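Local coordinates for protein Ufm1-specific protease (Caenorhabditis elegans, PDB 5EJJ) that cleaves the peptide bond at the C-terminal glycine of the ubiquitin-like modifier ufm-1 as a thiol protease, and is required for localising certain odorant receptors to olfactory cilia, at residues 127-132 / 245-250; 197-202 / 341-346; 122-127 / 193-198. One frame throughout, in Å; residues are numbered along the deposited sequence.

Contact 1: residues 127-132 / 245-250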
loop_
_atom_site.group_PDB
_atom_site.type_symbol
_atom_site.label_atom_id
_atom_site.label_comp_id
_atom_site.label_asym_id
_atom_site.label_seq_id
_atom_site.Cartn_x
_atom_site.Cartn_y
_atom_site.Cartn_z
ATOM N N ALA A 127 7.315 -8.638 10.003
ATOM C CA ALA A 127 7.783 -8.845 8.639
ATOM C C ALA A 127 6.705 -9.589 7.841
ATOM O O ALA A 127 5.769 -10.137 8.423
ATOM C CB ALA A 127 9.086 -9.625 8.648
ATOM N N SER A 128 6.824 -9.586 6.517
ATOM C CA SER A 128 5.953 -10.387 5.663
ATOM C C SER A 128 6.687 -11.602 5.122
ATOM O O SER A 128 7.636 -11.433 4.369
ATOM C CB SER A 128 5.475 -9.566 4.471
ATOM O OG SER A 128 4.489 -8.638 4.864
ATOM N N CYS A 129 6.253 -12.813 5.482
ATOM C CA CYS A 129 6.711 -14.034 4.799
ATOM C C CYS A 129 5.912 -14.255 3.530
ATOM O O CYS A 129 4.709 -14.061 3.538
ATOM C CB CYS A 129 6.503 -15.248 5.677
ATOM S SG CYS A 129 7.269 -15.094 7.263
ATOM N N VAL A 130 6.553 -14.691 2.453
ATOM C CA VAL A 130 5.829 -14.874 1.201
ATOM C C VAL A 130 6.312 -16.100 0.401
ATOM O O VAL A 130 7.465 -16.483 0.485
ATOM C CB VAL A 130 5.939 -13.597 0.357
ATOM C CG1 VAL A 130 7.371 -13.300 0.084
ATOM C CG2 VAL A 130 5.190 -13.722 -0.938
ATOM N N SER A 131 5.422 -16.731 -0.353
ATOM C CA SER A 131 5.807 -17.816 -1.251
ATOM C C SER A 131 4.846 -17.884 -2.431
ATOM O O SER A 131 3.720 -17.419 -2.322
ATOM C CB SER A 131 5.858 -19.152 -0.508
ATOM O OG SER A 131 4.583 -19.514 -0.016
ATOM N N ARG A 132 5.310 -18.404 -3.572
ATOM C CA ARG A 132 4.424 -18.704 -4.696
ATOM C C ARG A 132 3.848 -20.072 -4.468
ATOM O O ARG A 132 4.542 -21.008 -4.044
ATOM C CB ARG A 132 5.170 -18.759 -6.003
ATOM C CG ARG A 132 5.226 -17.489 -6.723
ATOM C CD ARG A 132 5.366 -17.729 -8.217
ATOM N NE ARG A 132 4.390 -16.896 -8.912
ATOM C CZ ARG A 132 4.145 -16.959 -10.209
ATOM N NH1 ARG A 132 4.836 -17.828 -10.953
ATOM N NH2 ARG A 132 3.211 -16.161 -10.749
ATOM N N PHE A 245 2.067 -13.999 4.671
ATOM C CA PHE A 245 1.654 -14.038 6.073
ATOM C C PHE A 245 2.664 -13.341 6.994
ATOM O O PHE A 245 3.868 -13.376 6.737
ATOM C CB PHE A 245 1.402 -15.465 6.524
ATOM C CG PHE A 245 2.619 -16.352 6.511
ATOM C CD1 PHE A 245 3.009 -17.008 5.349
ATOM C CD2 PHE A 245 3.343 -16.585 7.681
ATOM C CE1 PHE A 245 4.111 -17.866 5.347
ATOM C CE2 PHE A 245 4.455 -17.439 7.684
ATOM C CZ PHE A 245 4.836 -18.079 6.510
ATOM N N PRO A 246 2.174 -12.678 8.055
ATOM C CA PRO A 246 3.047 -11.927 8.957
ATOM C C PRO A 246 3.968 -12.760 9.844
ATOM O O PRO A 246 3.543 -13.730 10.449
ATOM C CB PRO A 246 2.057 -11.150 9.824
ATOM C CG PRO A 246 0.810 -11.862 9.694
ATOM C CD PRO A 246 0.765 -12.375 8.319
ATOM N N ALA A 247 5.234 -12.340 9.899
ATOM C CA ALA A 247 6.235 -12.810 10.859
ATOM C C ALA A 247 6.384 -11.764 11.960
ATOM O O ALA A 247 6.982 -10.703 11.732
ATOM C CB ALA A 247 7.555 -12.959 10.155
ATOM N N PHE A 248 5.836 -12.029 13.140
ATOM C CA PHE A 248 5.937 -11.057 14.222
ATOM C C PHE A 248 7.122 -11.403 15.112
ATOM O O PHE A 248 7.421 -12.579 15.329
ATOM C CB PHE A 248 4.650 -11.009 15.047
ATOM C CG PHE A 248 3.474 -10.472 14.299
ATOM C CD1 PHE A 248 3.430 -9.139 13.925
ATOM C CD2 PHE A 248 2.413 -11.293 13.971
ATOM C CE1 PHE A 248 2.354 -8.629 13.240
ATOM C CE2 PHE A 248 1.333 -10.798 13.276
ATOM C CZ PHE A 248 1.301 -9.460 12.909
ATOM N N PHE A 249 7.813 -10.378 15.605
ATOM C CA PHE A 249 8.938 -10.601 16.496
ATOM C C PHE A 249 8.455 -11.349 17.734
ATOM O O PHE A 249 7.493 -10.932 18.389
ATOM C CB PHE A 249 9.595 -9.277 16.874
ATOM C CG PHE A 249 10.671 -9.402 17.926
ATOM C CD1 PHE A 249 12.000 -9.615 17.565
ATOM C CD2 PHE A 249 10.360 -9.285 19.273
ATOM C CE1 PHE A 249 12.993 -9.725 18.532
ATOM C CE2 PHE A 249 11.336 -9.394 20.228
ATOM C CZ PHE A 249 12.657 -9.617 19.860
ATOM N N GLY A 250 9.098 -12.478 18.013
ATOM C CA GLY A 250 8.844 -13.222 19.222
ATOM C C GLY A 250 8.018 -14.481 19.077
ATOM O O GLY A 250 7.785 -15.159 20.076
#
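Residues 127-129 run antiparallel to residues 245-247 through four backbone hydrogen bonds, and the short segment axes cross at 133°, a marked twist. They join the outermost strand 235-247 of a mixed five-stranded sheet to its neighbour 127-139. A127 and A247 form a hydrogen-bonded pair: A127 N gives to A247 O and A247 N gives to A127 O, both at 2.7 Å, but the second donor sits above the carbonyl plane. C129 and F245 are the next such pair, with C129 N to F245 O at 2.8 Å and F245 N to C129 O at 2.9 Å. Between them S128 and P246 make a non-hydrogen-bonded pair, so the imide nitrogen of P246 costs the pairing no bond; P246 O accepts a hydrogen bond from R259 NE, and S128 OG bonds to the carbonyl of P195.

A127, C129, F245 and A247 share one face of the sheet, which helix 253-280 packs against at F245. The F245 ring, with CG between the backbone N and carbonyl carbon (chi1 64°), swings across to its partner strand. There C129 CB lies over the ring face, 3.5 Å from the centroid, as a CH-pi contact. C129 SG, anti to its own carbonyl carbon, approaches the same ring obliquely, a sulfur-aromatic contact 4.2 Å from the centroid, and reaches A247 CB at 3.6 Å.

Contact 2: residues 197-202 / 341-346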
loop_
_atom_site.group_PDB
_atom_site.type_symbol
_atom_site.label_atom_id
_atom_site.label_comp_id
_atom_site.label_asym_id
_atom_site.label_seq_id
_atom_site.Cartn_x
_atom_site.Cartn_y
_atom_site.Cartn_z
ATOM N N LYS A 197 7.805 -3.960 3.386
ATOM C CA LYS A 197 9.105 -4.039 2.742
ATOM C C LYS A 197 10.121 -4.968 3.407
ATOM O O LYS A 197 11.179 -5.229 2.840
ATOM C CB LYS A 197 9.710 -2.642 2.570
ATOM C CG LYS A 197 10.055 -1.938 3.883
ATOM C CD LYS A 197 10.696 -0.562 3.647
ATOM C CE LYS A 197 12.221 -0.660 3.569
ATOM N NZ LYS A 197 12.867 -0.907 4.907
ATOM N N ASP A 198 9.840 -5.471 4.597
ATOM C CA ASP A 198 10.745 -6.477 5.156
ATOM C C ASP A 198 10.185 -7.879 4.912
ATOM O O ASP A 198 9.265 -8.329 5.603
ATOM C CB ASP A 198 11.049 -6.214 6.632
ATOM C CG ASP A 198 11.535 -4.802 6.862
ATOM O OD1 ASP A 198 11.901 -4.153 5.854
ATOM O OD2 ASP A 198 11.534 -4.337 8.026
ATOM N N VAL A 199 10.763 -8.553 3.919
ATOM C CA VAL A 199 10.169 -9.732 3.314
ATOM C C VAL A 199 11.109 -10.920 3.372
ATOM O O VAL A 199 12.182 -10.856 2.796
ATOM C CB VAL A 199 9.892 -9.465 1.836
ATOM C CG1 VAL A 199 9.302 -10.664 1.191
ATOM C CG2 VAL A 199 8.956 -8.302 1.671
ATOM N N ILE A 200 10.712 -11.990 4.060
ATOM C CA ILE A 200 11.404 -13.280 4.009
ATOM C C ILE A 200 10.726 -14.205 2.969
ATOM O O ILE A 200 9.644 -14.751 3.227
ATOM C CB ILE A 200 11.347 -13.990 5.391
ATOM C CG1 ILE A 200 11.731 -13.033 6.504
ATOM C CG2 ILE A 200 12.238 -15.216 5.446
ATOM C CD1 ILE A 200 10.548 -12.527 7.268
ATOM N N GLU A 201 11.351 -14.388 1.804
ATOM C CA GLU A 201 10.798 -15.253 0.753
ATOM C C GLU A 201 11.073 -16.748 0.959
ATOM O O GLU A 201 12.203 -17.118 1.225
ATOM C CB GLU A 201 11.370 -14.829 -0.586
ATOM C CG GLU A 201 10.869 -15.617 -1.772
ATOM C CD GLU A 201 11.026 -14.836 -3.088
ATOM O OE1 GLU A 201 11.442 -15.458 -4.096
ATOM O OE2 GLU A 201 10.725 -13.604 -3.116
ATOM N N PHE A 202 10.049 -17.602 0.830
ATOM C CA PHE A 202 10.221 -19.073 0.905
ATOM C C PHE A 202 9.810 -19.811 -0.368
ATOM O O PHE A 202 9.099 -19.279 -1.228
ATOM C CB PHE A 202 9.408 -19.705 2.024
ATOM C CG PHE A 202 9.766 -19.241 3.392
ATOM C CD1 PHE A 202 9.445 -17.957 3.812
ATOM C CD2 PHE A 202 10.342 -20.115 4.298
ATOM C CE1 PHE A 202 9.721 -17.541 5.108
ATOM C CE2 PHE A 202 10.635 -19.718 5.607
ATOM C CZ PHE A 202 10.323 -18.431 6.008
ATOM N N LEU A 341 2.023 -4.297 -4.001
ATOM C CA LEU A 341 3.391 -4.423 -3.546
ATOM C C LEU A 341 3.987 -5.594 -4.296
ATOM O O LEU A 341 3.291 -6.539 -4.675
ATOM C CB LEU A 341 3.450 -4.645 -2.036
ATOM C CG LEU A 341 2.506 -3.661 -1.357
ATOM C CD1 LEU A 341 2.472 -3.813 0.165
ATOM C CD2 LEU A 341 2.850 -2.239 -1.759
ATOM N N ALA A 342 5.273 -5.541 -4.552
ATOM C CA ALA A 342 5.886 -6.675 -5.201
ATOM C C ALA A 342 6.762 -7.325 -4.142
ATOM O O ALA A 342 7.933 -6.947 -3.946
ATOM C CB ALA A 342 6.687 -6.217 -6.397
ATOM N N LEU A 343 6.180 -8.274 -3.418
ATOM C CA LEU A 343 6.879 -8.810 -2.268
ATOM C C LEU A 343 7.634 -10.047 -2.703
ATOM O O LEU A 343 8.724 -10.352 -2.186
ATOM C CB LEU A 343 5.907 -9.107 -1.121
ATOM C CG LEU A 343 5.003 -7.964 -0.633
ATOM C CD1 LEU A 343 4.130 -8.451 0.487
ATOM C CD2 LEU A 343 5.765 -6.736 -0.170
ATOM N N HIS A 344 7.062 -10.757 -3.672
ATOM C CA HIS A 344 7.726 -11.941 -4.181
ATOM C C HIS A 344 8.566 -11.603 -5.411
ATOM O O HIS A 344 8.152 -10.812 -6.269
ATOM C CB HIS A 344 6.730 -13.054 -4.494
ATOM C CG HIS A 344 7.378 -14.400 -4.653
ATOM N ND1 HIS A 344 7.579 -14.992 -5.882
ATOM C CD2 HIS A 344 7.888 -15.255 -3.737
ATOM C CE1 HIS A 344 8.183 -16.152 -5.713
ATOM N NE2 HIS A 344 8.377 -16.338 -4.421
ATOM N N SER A 345 9.748 -12.202 -5.485
ATOM C CA SER A 345 10.698 -11.873 -6.531
ATOM C C SER A 345 10.222 -12.321 -7.914
ATOM O O SER A 345 10.664 -11.797 -8.938
ATOM C CB SER A 345 12.067 -12.468 -6.207
ATOM O OG SER A 345 11.966 -13.855 -5.942
ATOM N N GLU A 346 9.312 -13.283 -7.946
ATOM C CA GLU A 346 8.789 -13.757 -9.219
ATOM C C GLU A 346 7.476 -13.063 -9.553
ATOM O O GLU A 346 6.698 -13.540 -10.380
ATOM C CB GLU A 346 8.609 -15.282 -9.201
ATOM C CG GLU A 346 9.922 -16.059 -9.234
ATOM C CD GLU A 346 9.760 -17.551 -8.915
ATOM O OE1 GLU A 346 8.600 -18.033 -8.806
ATOM O OE2 GLU A 346 10.802 -18.241 -8.767
#
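E201 sends its side chain off strand 199-205 straight at residues 341-346. From CB the chain starts with CG anti to the backbone N (chi1 -179°) and continues extended, so CG comes in beside the H344 ring, past its CD2 edge, 3.6 Å from H344 CD2. The carboxylate that follows lies over the ring face, and its plane is only 23° from that of the imidazole: the two flat groups stack. At the tip both oxygens meet S345 through their syn lone pairs. E201 OE1 accepts from S345 OG at 2.5 Å and E201 OE2 from S345 N at 2.9 Å, so one residue grips both branches and fixes the rotation of the carboxylate.

Strand 199-205 is an inner strand of the mixed five-stranded sheet, and the long loop between helix 312-325 and strand 371-374 packs over one of its faces here. E201 OE1 sits above the ring, 3.2 Å from H344 NE2, at an angle too poor for a hydrogen bond, although its charge may favour a protonated imidazole. Further back along the strand, V199 CG1 touches L343 O at 3.4 Å, while V199 CG2 meets L343 CD2 at 4.0 Å as the two side chains cross at about a right angle.

Contact 3: residues 122-127 / 193-198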
loop_
_atom_site.group_PDB
_atom_site.type_symbol
_atom_site.label_atom_id
_atom_site.label_comp_id
_atom_site.label_asym_id
_atom_site.label_seq_id
_atom_site.Cartn_x
_atom_site.Cartn_y
_atom_site.Cartn_z
ATOM N N VAL A 122 -2.620 2.600 16.611
ATOM C CA VAL A 122 -2.064 1.292 16.292
ATOM C C VAL A 122 -1.075 1.403 15.153
ATOM O O VAL A 122 -1.385 2.047 14.140
ATOM C CB VAL A 122 -3.167 0.340 15.825
ATOM C CG1 VAL A 122 -2.594 -1.060 15.593
ATOM C CG2 VAL A 122 -4.327 0.335 16.818
ATOM N N LEU A 123 0.089 0.764 15.324
ATOM C CA LEU A 123 1.229 0.884 14.406
ATOM C C LEU A 123 1.499 -0.386 13.603
ATOM O O LEU A 123 1.131 -1.483 14.030
ATOM C CB LEU A 123 2.496 1.212 15.195
ATOM C CG LEU A 123 2.516 2.460 16.089
ATOM C CD1 LEU A 123 3.785 2.509 16.916
ATOM C CD2 LEU A 123 2.365 3.721 15.278
ATOM N N MET A 124 2.159 -0.254 12.448
ATOM C CA MET A 124 2.581 -1.438 11.701
ATOM C C MET A 124 3.503 -2.238 12.571
ATOM O O MET A 124 4.071 -1.718 13.523
ATOM C CB MET A 124 3.293 -1.072 10.412
ATOM C CG MET A 124 2.344 -0.987 9.270
ATOM S SD MET A 124 3.078 -0.227 7.838
ATOM C CE MET A 124 4.152 0.971 8.635
ATOM N N GLU A 125 3.675 -3.502 12.236
ATOM C CA GLU A 125 4.417 -4.390 13.098
ATOM C C GLU A 125 4.692 -5.628 12.271
ATOM O O GLU A 125 3.833 -6.048 11.504
ATOM C CB GLU A 125 3.524 -4.743 14.267
ATOM C CG GLU A 125 4.231 -5.223 15.483
ATOM C CD GLU A 125 3.262 -5.448 16.637
ATOM O OE1 GLU A 125 2.468 -4.518 16.976
ATOM O OE2 GLU A 125 3.289 -6.573 17.192
ATOM N N GLY A 126 5.898 -6.178 12.380
ATOM C CA GLY A 126 6.210 -7.471 11.787
ATOM C C GLY A 126 6.791 -7.482 10.383
ATOM O O GLY A 126 6.780 -6.488 9.654
ATOM N N ALA A 127 7.315 -8.638 10.003
ATOM C CA ALA A 127 7.783 -8.845 8.639
ATOM C C ALA A 127 6.705 -9.589 7.841
ATOM O O ALA A 127 5.769 -10.137 8.423
ATOM C CB ALA A 127 9.086 -9.625 8.648
ATOM N N ALA A 193 10.818 -4.800 12.154
ATOM C CA ALA A 193 10.458 -4.931 10.751
ATOM C C ALA A 193 9.128 -4.247 10.394
ATOM O O ALA A 193 8.299 -3.948 11.268
ATOM C CB ALA A 193 10.469 -6.401 10.338
ATOM N N VAL A 194 8.929 -3.981 9.114
ATOM C CA VAL A 194 7.627 -3.522 8.662
ATOM C C VAL A 194 7.074 -4.327 7.478
ATOM O O VAL A 194 7.766 -4.549 6.488
ATOM C CB VAL A 194 7.626 -2.018 8.322
ATOM C CG1 VAL A 194 7.465 -1.205 9.575
ATOM C CG2 VAL A 194 8.881 -1.637 7.555
ATOM N N PRO A 195 5.801 -4.729 7.564
ATOM C CA PRO A 195 5.143 -5.611 6.587
ATOM C C PRO A 195 5.242 -5.210 5.094
ATOM O O PRO A 195 5.128 -6.096 4.243
ATOM C CB PRO A 195 3.671 -5.590 7.041
ATOM C CG PRO A 195 3.546 -4.336 7.851
ATOM C CD PRO A 195 4.850 -4.231 8.567
ATOM N N TYR A 196 5.432 -3.932 4.768
ATOM C CA TYR A 196 5.388 -3.550 3.354
ATOM C C TYR A 196 6.752 -3.574 2.666
ATOM O O TYR A 196 6.840 -3.254 1.481
ATOM C CB TYR A 196 4.694 -2.199 3.132
ATOM C CG TYR A 196 5.402 -1.036 3.799
ATOM C CD1 TYR A 196 5.144 -0.714 5.114
ATOM C CD2 TYR A 196 6.336 -0.273 3.115
ATOM C CE1 TYR A 196 5.793 0.328 5.738
ATOM C CE2 TYR A 196 6.996 0.782 3.738
ATOM C CZ TYR A 196 6.718 1.078 5.054
ATOM O OH TYR A 196 7.357 2.124 5.699
ATOM N N LYS A 197 7.805 -3.960 3.386
ATOM C CA LYS A 197 9.105 -4.039 2.742
ATOM C C LYS A 197 10.121 -4.968 3.407
ATOM O O LYS A 197 11.179 -5.229 2.840
ATOM C CB LYS A 197 9.710 -2.642 2.570
ATOM C CG LYS A 197 10.055 -1.938 3.883
ATOM C CD LYS A 197 10.696 -0.562 3.647
ATOM C CE LYS A 197 12.221 -0.660 3.569
ATOM N NZ LYS A 197 12.867 -0.907 4.907
ATOM N N ASP A 198 9.840 -5.471 4.597
ATOM C CA ASP A 198 10.745 -6.477 5.156
ATOM C C ASP A 198 10.185 -7.879 4.912
ATOM O O ASP A 198 9.265 -8.329 5.603
ATOM C CB ASP A 198 11.049 -6.214 6.632
ATOM C CG ASP A 198 11.535 -4.802 6.862
ATOM O OD1 ASP A 198 11.901 -4.153 5.854
ATOM O OD2 ASP A 198 11.534 -4.337 8.026
#
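V194 O is gripped by two backbone donors of its own segment, D198 N at 3.0 Å and K197 N at 3.2 Å. The bond to K197 closes a type I beta turn with P195 and Y196 at its corners, and D198 completes the curl by returning its side chain: D198 OD2 accepts from V194 N at 2.8 Å, met from above the carboxylate plane. The other carboxylate oxygen, D198 OD1, faces K197 NZ in a salt bridge. This turn leads into strand 199-205, and residues 122-127 lead into the parallel neighbour 127-139, so the contact packs two entry loops of one sheet side by side.

No clear hydrogen bond links the two loops. G126 O comes to 2.9 Å from P195 N, but a proline nitrogen has no hydrogen to share, and the carbonyl simply rests against the V194-P195 peptide. G126 adopts a positive phi of 92°, while its neighbour E125 is held by a salt bridge to R43. On the other side of G126 in the sequence, A127 CB packs on A193 CB.

M124 carries most of the apolar contact. M124 CG lies 3.8 Å from P195 CG, and the bend at chi3 (-34°) brings CE to the edge of the Y196 ring, alongside SD. This is a Met-aromatic contact: M124 SD lies 77° off the ring normal, and M124 CE touches Y196 CE1 at 3.4 Å.

How the contacts relate
Strand 127-139 ties the three contacts together. On one side it pairs antiparallel with strand 235-247 in contact 1; on the other it runs parallel to strand 199-205, whose V199 and E201 side meets the long loop in contact 2. Contact 3 joins the loops entering those two parallel strands. The centres lie about 9 Å (1 and 3), 10 Å (1 and 2) and 13 Å (2 and 3) apart. Along the chain the segments come as 122-127, 127-132, 193-198, 197-202, 245-250 and 341-346, so pieces distant in sequence meet on and around one sheet. Probable hydrogen bonds from S128 N to D198 O and from F202 N to V130 O stitch it, away from the assigned catalytic residues C396, D520 and H522.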